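Local coordinates for chitin elicitor-binding protein (Oryza sativa subsp. japonica, PDB 5JCD) that binds chitin oligosaccharides from fungal cell walls through its LysM-repeat ectodomain and helps to pass the signal on to rice defence responses, at residues A[2-7]-A[135-140]. Residues are numbered along the deposited sequence; the frame is centred on the assembly and turned at random.
Sequences NFTCAV and SCDKEE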
loop_
_atom_site.group_PDB
_atom_site.type_symbol
_atom_site.label_atom_id
_atom_site.label_comp_id
_atom_site.label_asym_id
_atom_site.label_seq_id
_atom_site.Cartn_x
_atom_site.Cartn_y
_atom_site.Cartn_z
ATOM N N ASN A 2 0.322 -3.283 10.756
ATOM C CA ASN A 2 0.700 -2.553 9.553
ATOM C C ASN A 2 2.165 -2.824 9.095
ATOM O O ASN A 2 2.614 -3.975 9.138
ATOM C CB ASN A 2 0.437 -1.082 9.920
ATOM C CG ASN A 2 0.289 -0.142 8.731
ATOM O OD1 ASN A 2 1.297 0.413 8.285
ATOM N ND2 ASN A 2 -0.968 0.127 8.283
ATOM N N PHE A 3 2.914 -1.801 8.675
ATOM C CA PHE A 3 4.376 -1.939 8.546
ATOM C C PHE A 3 5.021 -1.185 9.673
ATOM O O PHE A 3 4.585 -0.114 10.061
ATOM C CB PHE A 3 4.953 -1.398 7.230
ATOM C CG PHE A 3 4.582 -2.198 6.019
ATOM C CD1 PHE A 3 3.943 -3.436 6.145
ATOM C CD2 PHE A 3 4.872 -1.714 4.746
ATOM C CE1 PHE A 3 3.585 -4.159 5.033
ATOM C CE2 PHE A 3 4.519 -2.438 3.615
ATOM C CZ PHE A 3 3.871 -3.661 3.757
ATOM N N THR A 4 6.060 -1.781 10.216
ATOM C CA THR A 4 6.803 -1.191 11.301
ATOM C C THR A 4 7.731 -0.027 10.845
ATOM O O THR A 4 8.257 -0.031 9.737
ATOM C CB THR A 4 7.568 -2.349 12.004
ATOM O OG1 THR A 4 6.796 -2.807 13.126
ATOM C CG2 THR A 4 8.975 -1.979 12.413
ATOM N N CYS A 5 7.925 0.962 11.712
ATOM C CA CYS A 5 8.843 2.062 11.448
ATOM C C CYS A 5 9.410 2.552 12.771
ATOM O O CYS A 5 8.651 2.859 13.691
ATOM C CB CYS A 5 8.136 3.219 10.739
ATOM S SG CYS A 5 9.233 4.569 10.266
ATOM N N ALA A 6 10.736 2.654 12.851
ATOM C CA ALA A 6 11.415 2.907 14.119
ATOM C C ALA A 6 12.133 4.264 14.224
ATOM O O ALA A 6 12.794 4.532 15.228
ATOM C CB ALA A 6 12.410 1.792 14.380
ATOM N N VAL A 7 11.990 5.110 13.207
ATOM C CA VAL A 7 12.628 6.417 13.191
ATOM C C VAL A 7 11.806 7.437 13.953
ATOM O O VAL A 7 10.718 7.121 14.437
ATOM C CB VAL A 7 12.839 6.897 11.762
ATOM C CG1 VAL A 7 13.675 5.857 10.970
ATOM C CG2 VAL A 7 11.505 7.123 11.102
ATOM N N SER A 135 6.770 2.532 5.671
ATOM C CA SER A 135 7.819 2.776 6.640
ATOM C C SER A 135 8.823 3.716 6.024
ATOM O O SER A 135 8.888 3.859 4.792
ATOM C CB SER A 135 8.521 1.479 7.030
ATOM O OG SER A 135 9.548 1.720 7.981
ATOM N N CYS A 136 9.628 4.335 6.874
ATOM C CA CYS A 136 10.746 5.107 6.370
ATOM C C CYS A 136 12.064 4.518 6.905
ATOM O O CYS A 136 13.103 5.166 6.813
ATOM C CB CYS A 136 10.602 6.579 6.753
ATOM S SG CYS A 136 9.016 7.386 6.274
ATOM N N ASP A 137 12.019 3.312 7.484
ATOM C CA ASP A 137 13.227 2.664 8.015
ATOM C C ASP A 137 14.184 2.470 6.869
ATOM O O ASP A 137 13.757 2.203 5.750
ATOM C CB ASP A 137 12.951 1.268 8.588
ATOM C CG ASP A 137 12.211 1.290 9.915
ATOM O OD1 ASP A 137 12.326 2.282 10.665
ATOM O OD2 ASP A 137 11.497 0.301 10.196
ATOM N N LYS A 138 15.474 2.614 7.153
ATOM C CA LYS A 138 16.522 2.222 6.223
ATOM C C LYS A 138 16.680 0.693 6.222
ATOM O O LYS A 138 16.202 -0.003 7.127
ATOM C CB LYS A 138 17.837 2.888 6.623
ATOM C CG LYS A 138 17.867 4.395 6.323
ATOM C CD LYS A 138 19.073 5.099 6.930
ATOM C CE LYS A 138 18.960 6.626 6.749
ATOM N NZ LYS A 138 19.888 7.214 5.734
ATOM N N GLU A 139 17.311 0.169 5.182
ATOM C CA GLU A 139 17.614 -1.254 5.133
ATOM C C GLU A 139 19.128 -1.463 5.272
ATOM O O GLU A 139 19.897 -1.220 4.328
ATOM C CB GLU A 139 17.082 -1.887 3.844
ATOM C CG GLU A 139 17.189 -3.409 3.814
ATOM C CD GLU A 139 16.575 -4.050 5.046
ATOM O OE1 GLU A 139 17.052 -5.126 5.463
ATOM O OE2 GLU A 139 15.605 -3.488 5.596
ATOM N N GLU A 140 19.537 -1.905 6.460
ATOM C CA GLU A 140 20.947 -2.061 6.798
ATOM C C GLU A 140 21.751 -0.795 6.472
ATOM O O GLU A 140 22.790 -0.856 5.800
ATOM C CB GLU A 140 21.543 -3.284 6.092
ATOM C CG GLU A 140 21.975 -4.407 7.052
ATOM C CD GLU A 140 21.043 -5.617 7.047
ATOM O OE1 GLU A 140 21.152 -6.468 6.134
ATOM O OE2 GLU A 140 20.205 -5.725 7.972
#
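Ser-135 and Asp-137, joined in an ST turn, each form a hydrogen bond to segment 2-7, where the loop leaving strand 133-134 passes Cys-5 in this three-disulfide LysM ectodomain. In the turn Ser-135 OG, anti to its own backbone N (chi1 -180°), accepts from Asp-137 N at 3.0 Å. The same OG donates to Thr-4 O at 2.8 Å, in the plane of the Thr-4 carbonyl and on a lone pair of its oxygen. Followed outward, Asp-137 has its CB 3.5 Å from Ser-135 OG, and CG comes within 3.8 Å of Cys-5 CA. OD1 then takes a nearly straight bond (174°) from Ala-6 N at 2.7 Å on its syn lone pair, while OD2 lies 3.3 Å from Thr-4 O, two acceptors side by side. The salt bridge from Arg-174 to OD2 probably eases that repulsion. An alanine at Asp-137 would probably leave Ala-6 N without its acceptor and Arg-174 without this carboxylate. Cys-5 is disulfide-bonded to Cys-72 on strand 63-72, and Cys-136 to Cys-13 on strand 12-20. Cys-5 SG, anti to its backbone N, lies 3.4 Å from Cys-136 N.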